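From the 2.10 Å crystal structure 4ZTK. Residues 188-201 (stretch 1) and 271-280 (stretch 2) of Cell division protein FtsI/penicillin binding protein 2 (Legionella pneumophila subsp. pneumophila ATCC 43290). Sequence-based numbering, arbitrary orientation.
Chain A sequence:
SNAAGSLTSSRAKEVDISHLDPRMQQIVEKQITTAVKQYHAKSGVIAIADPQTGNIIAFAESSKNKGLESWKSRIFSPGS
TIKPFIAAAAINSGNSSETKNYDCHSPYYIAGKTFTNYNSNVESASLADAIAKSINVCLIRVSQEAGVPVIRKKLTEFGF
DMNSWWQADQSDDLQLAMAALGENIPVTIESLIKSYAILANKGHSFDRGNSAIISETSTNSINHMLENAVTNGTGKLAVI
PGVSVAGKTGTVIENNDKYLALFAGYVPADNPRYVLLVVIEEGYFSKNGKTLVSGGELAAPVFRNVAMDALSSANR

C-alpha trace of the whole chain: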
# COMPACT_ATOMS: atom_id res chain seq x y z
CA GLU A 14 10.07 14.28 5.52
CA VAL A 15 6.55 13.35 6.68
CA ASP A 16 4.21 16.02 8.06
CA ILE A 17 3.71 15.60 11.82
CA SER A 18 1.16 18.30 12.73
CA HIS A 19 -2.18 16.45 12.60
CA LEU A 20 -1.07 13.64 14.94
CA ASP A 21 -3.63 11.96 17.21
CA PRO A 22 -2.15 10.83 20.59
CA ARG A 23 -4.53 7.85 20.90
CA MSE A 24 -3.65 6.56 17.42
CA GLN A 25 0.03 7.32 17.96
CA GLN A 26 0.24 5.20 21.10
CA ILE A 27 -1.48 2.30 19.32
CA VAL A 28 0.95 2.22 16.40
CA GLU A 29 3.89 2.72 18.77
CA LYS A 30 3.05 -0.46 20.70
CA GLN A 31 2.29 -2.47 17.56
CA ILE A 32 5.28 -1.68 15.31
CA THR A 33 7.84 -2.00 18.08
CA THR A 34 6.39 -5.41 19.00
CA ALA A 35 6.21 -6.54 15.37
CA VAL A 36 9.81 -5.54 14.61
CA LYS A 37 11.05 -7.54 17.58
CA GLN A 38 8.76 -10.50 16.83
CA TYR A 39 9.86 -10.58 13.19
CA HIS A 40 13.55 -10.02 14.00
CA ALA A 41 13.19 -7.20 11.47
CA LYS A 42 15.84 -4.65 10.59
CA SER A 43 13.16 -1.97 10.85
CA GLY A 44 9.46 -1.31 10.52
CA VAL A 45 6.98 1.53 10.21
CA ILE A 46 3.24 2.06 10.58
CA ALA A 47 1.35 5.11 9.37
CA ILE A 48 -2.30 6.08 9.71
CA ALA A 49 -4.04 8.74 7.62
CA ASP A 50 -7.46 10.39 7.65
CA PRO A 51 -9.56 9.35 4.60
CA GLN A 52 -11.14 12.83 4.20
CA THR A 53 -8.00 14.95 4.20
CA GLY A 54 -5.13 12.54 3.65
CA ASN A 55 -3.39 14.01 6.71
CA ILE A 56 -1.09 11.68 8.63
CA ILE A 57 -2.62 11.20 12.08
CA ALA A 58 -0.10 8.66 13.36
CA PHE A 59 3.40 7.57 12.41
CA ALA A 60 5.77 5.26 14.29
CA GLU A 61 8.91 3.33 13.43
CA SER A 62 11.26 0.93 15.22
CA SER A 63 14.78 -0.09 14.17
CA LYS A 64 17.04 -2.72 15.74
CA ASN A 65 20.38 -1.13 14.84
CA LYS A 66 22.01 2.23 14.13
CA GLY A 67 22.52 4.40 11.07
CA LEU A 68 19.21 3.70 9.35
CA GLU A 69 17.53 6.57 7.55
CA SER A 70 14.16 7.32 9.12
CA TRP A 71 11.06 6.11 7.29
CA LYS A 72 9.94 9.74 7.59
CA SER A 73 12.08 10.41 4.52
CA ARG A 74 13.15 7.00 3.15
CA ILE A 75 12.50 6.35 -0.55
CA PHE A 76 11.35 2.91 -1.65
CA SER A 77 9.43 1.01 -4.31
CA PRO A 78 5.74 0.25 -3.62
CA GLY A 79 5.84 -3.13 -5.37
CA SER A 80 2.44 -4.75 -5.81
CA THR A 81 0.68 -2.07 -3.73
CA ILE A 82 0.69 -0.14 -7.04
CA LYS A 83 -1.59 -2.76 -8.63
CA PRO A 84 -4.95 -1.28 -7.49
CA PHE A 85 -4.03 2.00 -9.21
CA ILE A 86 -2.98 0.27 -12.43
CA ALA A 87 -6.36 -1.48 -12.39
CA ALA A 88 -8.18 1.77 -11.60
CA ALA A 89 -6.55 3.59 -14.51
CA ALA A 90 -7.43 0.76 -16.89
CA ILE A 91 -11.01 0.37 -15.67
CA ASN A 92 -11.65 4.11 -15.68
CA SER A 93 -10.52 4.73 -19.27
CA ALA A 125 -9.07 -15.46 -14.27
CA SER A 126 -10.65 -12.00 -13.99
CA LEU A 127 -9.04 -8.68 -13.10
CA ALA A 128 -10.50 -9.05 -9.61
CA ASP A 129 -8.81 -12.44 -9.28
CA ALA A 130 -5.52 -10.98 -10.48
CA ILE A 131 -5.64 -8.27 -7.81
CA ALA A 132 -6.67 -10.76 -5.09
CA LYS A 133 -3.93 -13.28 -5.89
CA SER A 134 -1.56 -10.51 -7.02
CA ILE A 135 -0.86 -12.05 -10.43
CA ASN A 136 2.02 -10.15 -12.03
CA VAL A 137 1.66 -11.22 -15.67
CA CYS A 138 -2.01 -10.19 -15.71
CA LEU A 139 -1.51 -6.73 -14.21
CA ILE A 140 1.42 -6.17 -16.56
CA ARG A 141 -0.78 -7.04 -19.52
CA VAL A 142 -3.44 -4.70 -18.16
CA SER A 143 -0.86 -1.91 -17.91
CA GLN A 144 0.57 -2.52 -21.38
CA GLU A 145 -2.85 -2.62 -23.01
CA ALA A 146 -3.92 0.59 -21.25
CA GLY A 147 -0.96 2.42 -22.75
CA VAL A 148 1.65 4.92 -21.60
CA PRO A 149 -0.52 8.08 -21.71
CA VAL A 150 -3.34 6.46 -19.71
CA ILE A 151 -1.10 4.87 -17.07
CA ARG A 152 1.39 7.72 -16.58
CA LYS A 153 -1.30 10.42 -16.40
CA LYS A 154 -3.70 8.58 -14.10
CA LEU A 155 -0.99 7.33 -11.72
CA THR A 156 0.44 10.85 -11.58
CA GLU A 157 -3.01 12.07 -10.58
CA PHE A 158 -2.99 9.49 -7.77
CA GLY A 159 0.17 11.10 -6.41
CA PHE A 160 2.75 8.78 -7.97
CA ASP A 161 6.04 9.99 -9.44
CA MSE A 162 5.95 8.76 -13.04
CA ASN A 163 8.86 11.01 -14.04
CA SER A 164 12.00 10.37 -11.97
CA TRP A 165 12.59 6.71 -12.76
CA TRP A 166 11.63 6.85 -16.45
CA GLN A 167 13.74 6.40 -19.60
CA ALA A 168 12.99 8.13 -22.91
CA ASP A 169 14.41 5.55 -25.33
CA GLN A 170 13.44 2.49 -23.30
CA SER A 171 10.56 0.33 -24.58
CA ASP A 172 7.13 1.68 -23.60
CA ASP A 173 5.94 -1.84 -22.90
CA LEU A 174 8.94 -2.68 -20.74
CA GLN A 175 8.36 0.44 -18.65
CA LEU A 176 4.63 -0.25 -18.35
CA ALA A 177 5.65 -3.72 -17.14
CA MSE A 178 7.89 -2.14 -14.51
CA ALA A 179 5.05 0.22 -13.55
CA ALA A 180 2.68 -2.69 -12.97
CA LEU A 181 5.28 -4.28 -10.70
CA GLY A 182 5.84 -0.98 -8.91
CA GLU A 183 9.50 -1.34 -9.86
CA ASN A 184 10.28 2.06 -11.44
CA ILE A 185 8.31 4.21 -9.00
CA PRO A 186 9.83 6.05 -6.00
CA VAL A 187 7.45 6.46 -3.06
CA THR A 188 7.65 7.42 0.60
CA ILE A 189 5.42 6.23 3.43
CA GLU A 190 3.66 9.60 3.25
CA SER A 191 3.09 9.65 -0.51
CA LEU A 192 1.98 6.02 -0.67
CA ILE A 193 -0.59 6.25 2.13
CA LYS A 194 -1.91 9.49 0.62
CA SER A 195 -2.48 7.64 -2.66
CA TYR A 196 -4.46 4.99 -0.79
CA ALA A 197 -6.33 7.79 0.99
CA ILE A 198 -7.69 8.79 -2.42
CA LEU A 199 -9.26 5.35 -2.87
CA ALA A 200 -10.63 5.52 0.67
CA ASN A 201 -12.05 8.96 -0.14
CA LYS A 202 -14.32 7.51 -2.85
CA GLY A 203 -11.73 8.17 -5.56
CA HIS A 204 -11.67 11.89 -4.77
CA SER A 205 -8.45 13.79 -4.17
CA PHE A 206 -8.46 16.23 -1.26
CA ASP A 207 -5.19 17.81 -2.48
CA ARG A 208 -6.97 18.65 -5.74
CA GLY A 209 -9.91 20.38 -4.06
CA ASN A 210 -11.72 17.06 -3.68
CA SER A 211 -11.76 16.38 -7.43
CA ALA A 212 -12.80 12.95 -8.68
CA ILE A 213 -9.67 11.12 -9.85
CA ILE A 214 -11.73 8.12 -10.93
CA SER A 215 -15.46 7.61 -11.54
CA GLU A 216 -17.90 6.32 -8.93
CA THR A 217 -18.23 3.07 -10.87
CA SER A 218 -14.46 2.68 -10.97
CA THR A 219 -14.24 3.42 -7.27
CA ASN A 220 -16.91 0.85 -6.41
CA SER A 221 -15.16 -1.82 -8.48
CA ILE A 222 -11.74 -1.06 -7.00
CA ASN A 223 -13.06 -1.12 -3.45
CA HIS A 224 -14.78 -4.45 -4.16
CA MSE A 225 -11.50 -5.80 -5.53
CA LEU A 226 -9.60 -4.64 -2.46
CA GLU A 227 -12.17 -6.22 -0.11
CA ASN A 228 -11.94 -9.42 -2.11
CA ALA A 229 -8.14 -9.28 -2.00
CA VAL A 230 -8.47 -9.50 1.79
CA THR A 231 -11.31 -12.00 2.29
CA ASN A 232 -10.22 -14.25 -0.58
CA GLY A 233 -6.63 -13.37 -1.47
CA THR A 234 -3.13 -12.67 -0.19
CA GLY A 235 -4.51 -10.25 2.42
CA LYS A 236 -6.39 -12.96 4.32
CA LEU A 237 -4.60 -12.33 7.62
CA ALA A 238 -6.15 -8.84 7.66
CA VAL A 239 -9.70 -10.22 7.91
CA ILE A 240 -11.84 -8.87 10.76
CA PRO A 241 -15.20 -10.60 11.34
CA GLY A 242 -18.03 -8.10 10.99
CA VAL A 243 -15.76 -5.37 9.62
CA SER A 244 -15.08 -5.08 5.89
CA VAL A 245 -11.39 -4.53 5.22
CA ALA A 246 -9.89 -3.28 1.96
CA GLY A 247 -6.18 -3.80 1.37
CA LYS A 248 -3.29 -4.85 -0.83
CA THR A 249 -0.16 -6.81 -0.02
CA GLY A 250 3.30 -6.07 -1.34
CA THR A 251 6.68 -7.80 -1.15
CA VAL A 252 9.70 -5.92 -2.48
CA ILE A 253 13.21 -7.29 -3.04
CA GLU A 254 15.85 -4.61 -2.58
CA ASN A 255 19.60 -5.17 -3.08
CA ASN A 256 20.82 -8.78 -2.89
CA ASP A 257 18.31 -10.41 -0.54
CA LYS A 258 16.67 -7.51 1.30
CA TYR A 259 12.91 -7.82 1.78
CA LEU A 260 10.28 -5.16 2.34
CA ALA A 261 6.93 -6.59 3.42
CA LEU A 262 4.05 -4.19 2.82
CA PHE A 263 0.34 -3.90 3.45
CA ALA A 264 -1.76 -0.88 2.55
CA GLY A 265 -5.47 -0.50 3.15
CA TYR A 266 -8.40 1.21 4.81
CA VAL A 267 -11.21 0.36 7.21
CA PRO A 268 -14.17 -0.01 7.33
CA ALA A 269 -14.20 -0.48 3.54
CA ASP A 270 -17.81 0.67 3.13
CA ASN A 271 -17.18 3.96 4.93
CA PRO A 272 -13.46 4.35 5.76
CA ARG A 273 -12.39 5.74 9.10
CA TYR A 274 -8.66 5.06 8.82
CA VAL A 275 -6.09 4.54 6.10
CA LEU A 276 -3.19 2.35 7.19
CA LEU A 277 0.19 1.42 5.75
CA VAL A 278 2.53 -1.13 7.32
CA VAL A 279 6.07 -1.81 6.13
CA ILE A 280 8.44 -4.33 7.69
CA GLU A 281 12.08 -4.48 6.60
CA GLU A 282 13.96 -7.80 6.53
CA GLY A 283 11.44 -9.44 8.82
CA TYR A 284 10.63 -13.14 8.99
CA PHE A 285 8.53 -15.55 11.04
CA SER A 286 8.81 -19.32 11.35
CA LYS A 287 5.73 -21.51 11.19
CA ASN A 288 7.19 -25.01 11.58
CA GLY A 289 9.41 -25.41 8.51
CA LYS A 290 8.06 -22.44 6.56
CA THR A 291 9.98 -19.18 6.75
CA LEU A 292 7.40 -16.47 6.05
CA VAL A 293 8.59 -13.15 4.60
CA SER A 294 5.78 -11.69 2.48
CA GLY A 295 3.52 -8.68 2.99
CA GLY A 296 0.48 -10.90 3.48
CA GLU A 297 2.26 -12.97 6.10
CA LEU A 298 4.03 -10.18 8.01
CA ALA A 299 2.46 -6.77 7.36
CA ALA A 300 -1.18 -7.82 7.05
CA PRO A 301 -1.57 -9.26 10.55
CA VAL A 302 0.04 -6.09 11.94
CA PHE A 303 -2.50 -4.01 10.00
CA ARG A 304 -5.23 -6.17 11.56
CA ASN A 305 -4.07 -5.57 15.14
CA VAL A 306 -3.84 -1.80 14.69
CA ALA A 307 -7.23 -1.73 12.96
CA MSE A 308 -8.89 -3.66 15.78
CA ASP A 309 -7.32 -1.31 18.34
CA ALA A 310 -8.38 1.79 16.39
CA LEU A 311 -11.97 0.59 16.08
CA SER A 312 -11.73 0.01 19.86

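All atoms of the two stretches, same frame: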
# COMPACT_ATOMS: atom_id res chain seq x y z
N THR A 188 7.34 7.38 -0.82
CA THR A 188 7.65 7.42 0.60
C THR A 188 6.43 6.88 1.32
O THR A 188 5.39 6.65 0.70
CB THR A 188 7.93 8.86 1.08
OG1 THR A 188 6.77 9.67 0.86
CG2 THR A 188 9.13 9.46 0.35
N ILE A 189 6.56 6.67 2.63
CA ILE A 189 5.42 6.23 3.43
C ILE A 189 4.29 7.23 3.27
O ILE A 189 3.14 6.86 3.03
CB ILE A 189 5.79 6.09 4.92
CG1 ILE A 189 6.82 4.98 5.11
CG2 ILE A 189 4.56 5.81 5.75
CD1 ILE A 189 6.33 3.62 4.65
N GLU A 190 4.63 8.51 3.38
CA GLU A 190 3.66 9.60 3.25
C GLU A 190 2.95 9.65 1.90
O GLU A 190 1.74 9.81 1.83
CB GLU A 190 4.33 10.95 3.54
CG GLU A 190 3.36 12.13 3.54
CD GLU A 190 4.01 13.44 3.97
OE1 GLU A 190 3.33 14.26 4.62
OE2 GLU A 190 5.21 13.64 3.67
N SER A 191 3.71 9.53 0.81
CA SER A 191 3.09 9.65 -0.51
C SER A 191 2.23 8.43 -0.81
O SER A 191 1.16 8.55 -1.39
CB SER A 191 4.15 9.87 -1.60
OG SER A 191 4.82 8.66 -1.93
N LEU A 192 2.70 7.26 -0.39
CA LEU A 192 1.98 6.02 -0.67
C LEU A 192 0.64 5.95 0.07
O LEU A 192 -0.38 5.59 -0.51
CB LEU A 192 2.84 4.79 -0.36
CG LEU A 192 2.23 3.44 -0.74
CD1 LEU A 192 1.84 3.39 -2.22
CD2 LEU A 192 3.17 2.29 -0.39
N ILE A 193 0.65 6.31 1.35
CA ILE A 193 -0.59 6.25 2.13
C ILE A 193 -1.57 7.33 1.65
O ILE A 193 -2.79 7.14 1.72
CB ILE A 193 -0.34 6.33 3.66
CG1 ILE A 193 -1.58 5.89 4.44
CG2 ILE A 193 0.11 7.73 4.08
CD1 ILE A 193 -1.39 5.82 5.95
N LYS A 194 -1.05 8.44 1.15
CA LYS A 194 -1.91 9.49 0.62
C LYS A 194 -2.60 9.02 -0.67
O LYS A 194 -3.75 9.37 -0.93
CB LYS A 194 -1.14 10.79 0.40
CG LYS A 194 -0.88 11.57 1.69
CD LYS A 194 -0.07 12.84 1.43
CE LYS A 194 0.17 13.62 2.72
NZ LYS A 194 -1.06 14.29 3.22
N SER A 195 -1.89 8.23 -1.46
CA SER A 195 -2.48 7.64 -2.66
C SER A 195 -3.61 6.69 -2.29
O SER A 195 -4.68 6.70 -2.90
CB SER A 195 -1.42 6.92 -3.49
OG SER A 195 -0.45 7.85 -3.95
N TYR A 196 -3.39 5.87 -1.27
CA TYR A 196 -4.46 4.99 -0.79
C TYR A 196 -5.61 5.78 -0.16
O TYR A 196 -6.77 5.36 -0.23
CB TYR A 196 -3.91 3.91 0.16
CG TYR A 196 -3.48 2.68 -0.59
CD1 TYR A 196 -2.21 2.58 -1.12
CD2 TYR A 196 -4.36 1.64 -0.81
CE1 TYR A 196 -1.81 1.47 -1.84
CE2 TYR A 196 -3.99 0.52 -1.53
CZ TYR A 196 -2.71 0.44 -2.04
OH TYR A 196 -2.33 -0.67 -2.75
N ALA A 197 -5.30 6.94 0.41
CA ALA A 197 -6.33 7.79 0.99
C ALA A 197 -7.32 8.25 -0.09
O ALA A 197 -8.50 8.43 0.18
CB ALA A 197 -5.71 8.98 1.70
N ILE A 198 -6.83 8.40 -1.31
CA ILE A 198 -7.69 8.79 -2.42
C ILE A 198 -8.75 7.72 -2.68
O ILE A 198 -9.93 8.03 -2.85
CB ILE A 198 -6.88 9.08 -3.70
CG1 ILE A 198 -5.98 10.30 -3.48
CG2 ILE A 198 -7.82 9.31 -4.88
CD1 ILE A 198 -5.14 10.68 -4.68
N LEU A 199 -8.33 6.46 -2.68
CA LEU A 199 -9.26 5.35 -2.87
C LEU A 199 -10.25 5.28 -1.72
O LEU A 199 -11.43 5.00 -1.92
CB LEU A 199 -8.50 4.03 -2.98
CG LEU A 199 -7.48 3.90 -4.11
CD1 LEU A 199 -6.75 2.57 -4.01
CD2 LEU A 199 -8.15 4.05 -5.47
N ALA A 200 -9.78 5.54 -0.50
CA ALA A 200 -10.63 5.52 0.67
C ALA A 200 -11.60 6.69 0.65
O ALA A 200 -12.66 6.64 1.28
CB ALA A 200 -9.79 5.54 1.95
N ASN A 201 -11.25 7.74 -0.08
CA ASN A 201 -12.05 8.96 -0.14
C ASN A 201 -12.99 8.93 -1.34
O ASN A 201 -13.31 9.96 -1.93
CB ASN A 201 -11.12 10.19 -0.21
CG ASN A 201 -11.85 11.50 0.01
OD1 ASN A 201 -12.90 11.54 0.64
ND2 ASN A 201 -11.29 12.58 -0.53
N ASN A 271 -17.21 2.56 4.53
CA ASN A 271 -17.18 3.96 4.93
C ASN A 271 -15.95 4.23 5.78
O ASN A 271 -16.04 4.32 7.00
CB ASN A 271 -18.45 4.34 5.69
CG ASN A 271 -18.66 5.83 5.76
OD1 ASN A 271 -17.74 6.59 6.06
ND2 ASN A 271 -19.88 6.27 5.48
N PRO A 272 -14.79 4.35 5.12
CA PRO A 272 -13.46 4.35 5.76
C PRO A 272 -13.33 5.33 6.90
O PRO A 272 -13.80 6.46 6.81
CB PRO A 272 -12.53 4.73 4.61
CG PRO A 272 -13.24 4.22 3.40
CD PRO A 272 -14.68 4.51 3.66
N ARG A 273 -12.69 4.88 7.97
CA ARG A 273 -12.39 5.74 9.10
C ARG A 273 -10.88 5.97 9.18
O ARG A 273 -10.43 7.04 9.60
CB ARG A 273 -12.90 5.10 10.40
CG ARG A 273 -12.89 6.02 11.60
CD ARG A 273 -14.29 6.15 12.19
NE ARG A 273 -14.88 4.84 12.47
CZ ARG A 273 -14.76 4.20 13.63
NH1 ARG A 273 -15.34 3.02 13.80
NH2 ARG A 273 -14.06 4.74 14.62
N TYR A 274 -10.11 4.97 8.76
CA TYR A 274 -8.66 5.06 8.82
C TYR A 274 -8.02 4.48 7.57
O TYR A 274 -8.48 3.49 7.02
CB TYR A 274 -8.12 4.32 10.05
CG TYR A 274 -8.74 4.75 11.35
CD1 TYR A 274 -8.37 5.95 11.95
CD2 TYR A 274 -9.69 3.96 11.98
CE1 TYR A 274 -8.94 6.35 13.15
CE2 TYR A 274 -10.26 4.36 13.18
CZ TYR A 274 -9.89 5.55 13.76
OH TYR A 274 -10.46 5.94 14.95
N VAL A 275 -6.94 5.11 7.12
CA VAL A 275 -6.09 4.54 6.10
C VAL A 275 -4.83 4.09 6.81
O VAL A 275 -4.29 4.83 7.64
CB VAL A 275 -5.72 5.57 5.01
CG1 VAL A 275 -5.03 4.88 3.84
CG2 VAL A 275 -6.96 6.32 4.54
N LEU A 276 -4.36 2.88 6.52
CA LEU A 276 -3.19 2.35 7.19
C LEU A 276 -2.18 1.81 6.19
O LEU A 276 -2.55 1.25 5.17
CB LEU A 276 -3.56 1.22 8.16
CG LEU A 276 -4.63 1.44 9.23
CD1 LEU A 276 -6.03 1.28 8.65
CD2 LEU A 276 -4.41 0.46 10.36
N LEU A 277 -0.90 1.98 6.53
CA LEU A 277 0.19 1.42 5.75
C LEU A 277 1.20 0.82 6.72
O LEU A 277 1.63 1.49 7.68
CB LEU A 277 0.86 2.50 4.90
CG LEU A 277 2.11 2.10 4.11
CD1 LEU A 277 1.84 0.88 3.23
CD2 LEU A 277 2.63 3.26 3.27
N VAL A 278 1.55 -0.44 6.50
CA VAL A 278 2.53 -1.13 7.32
C VAL A 278 3.67 -1.60 6.44
O VAL A 278 3.44 -2.22 5.40
CB VAL A 278 1.91 -2.36 8.02
CG1 VAL A 278 2.98 -3.14 8.76
CG2 VAL A 278 0.79 -1.95 8.96
N VAL A 279 4.90 -1.31 6.85
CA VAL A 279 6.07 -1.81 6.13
C VAL A 279 7.06 -2.40 7.12
O VAL A 279 7.45 -1.75 8.09
CB VAL A 279 6.76 -0.70 5.29
CG1 VAL A 279 8.05 -1.22 4.67
CG2 VAL A 279 5.82 -0.20 4.22
N ILE A 280 7.46 -3.64 6.86
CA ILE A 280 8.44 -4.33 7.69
C ILE A 280 9.67 -4.56 6.83
O ILE A 280 9.54 -4.96 5.67
CB ILE A 280 7.92 -5.72 8.14
CG1 ILE A 280 6.53 -5.60 8.78
CG2 ILE A 280 8.92 -6.39 9.07
CD1 ILE A 280 6.48 -4.73 10.02

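The closest approach in this contact lies outside the strand proper: the carbonyl O of A200, on the last turn of the helix, is 3.3 Å from CG of P272, so an apolar proline ring rests against a helix carbonyl. No hydrogen bond joins the two segments, although 488 Å² of surface is buried between them; the contact is mainly apolar packing, with a few carbons resting on carbonyl oxygens. Helix 189-200 lies across strand 274-280 with the axes 8.3 Å apart at closest approach and the chain directions 143° apart, closer to antiparallel than to perpendicular. The register follows: the nearest CA atoms pair I193 with L277, A197 with V275 and A200 with P272 as the two chains run in roughly opposing senses.

The strand contributes alternate residues. V275, L277 and V279 point toward the helix, while Y274, L276 and V278 point away. The first three are buried and bring methyl groups to the helix, so that apolar surface meets apolar surface. L277 buries the most area. CD2 of L277 lies 3.8 Å from CD2 of L192 and 4.0 Å from CD1 of I189, so one methyl group touches two helix residues. I189 starts out sideways, but its end comes nearer, and CD1 of I189 also reaches CG2 of V279 at 3.9 Å.

I193 sits in the middle of the helix's contact face. With both chi angles t, its side chain is extended, placing CG1 of I193 3.6 Å from CG1 of V275 and CD1 of I193 4.1 Å from CB of L277. The extended CG1-CD1 arm also reaches the strand backbone, CD1 of I193 lying 3.5 Å from the carbonyl O of V275.

V275 directs CG1 toward I193 and Y196 and CG2 toward A200, while A197 touches both. CG1 of V275 is 4.0 Å from CB of Y196; CG2 of V275 lies 3.9 Å from CA of A197 and 3.9 Å from CB of A200. The small alanines let the valine approach the helix backbone itself. At A200 the lack of bulk also accommodates the proline: CB of A200 is 3.9 Å from CB of P272. The compact ring closes this end of the contact just before the strand begins.

Away from the strand, the helix start is secured by its own polar groups. T188, at the N-cap, accepts through OG1 of T188 from the backbone N of S191 at 3.1 Å, and N of T188 donates to OG of S191 at 3.0 Å. The cap satisfies the S191 amide, which no earlier helix carbonyl reaches, and suits short hydroxyl side chains.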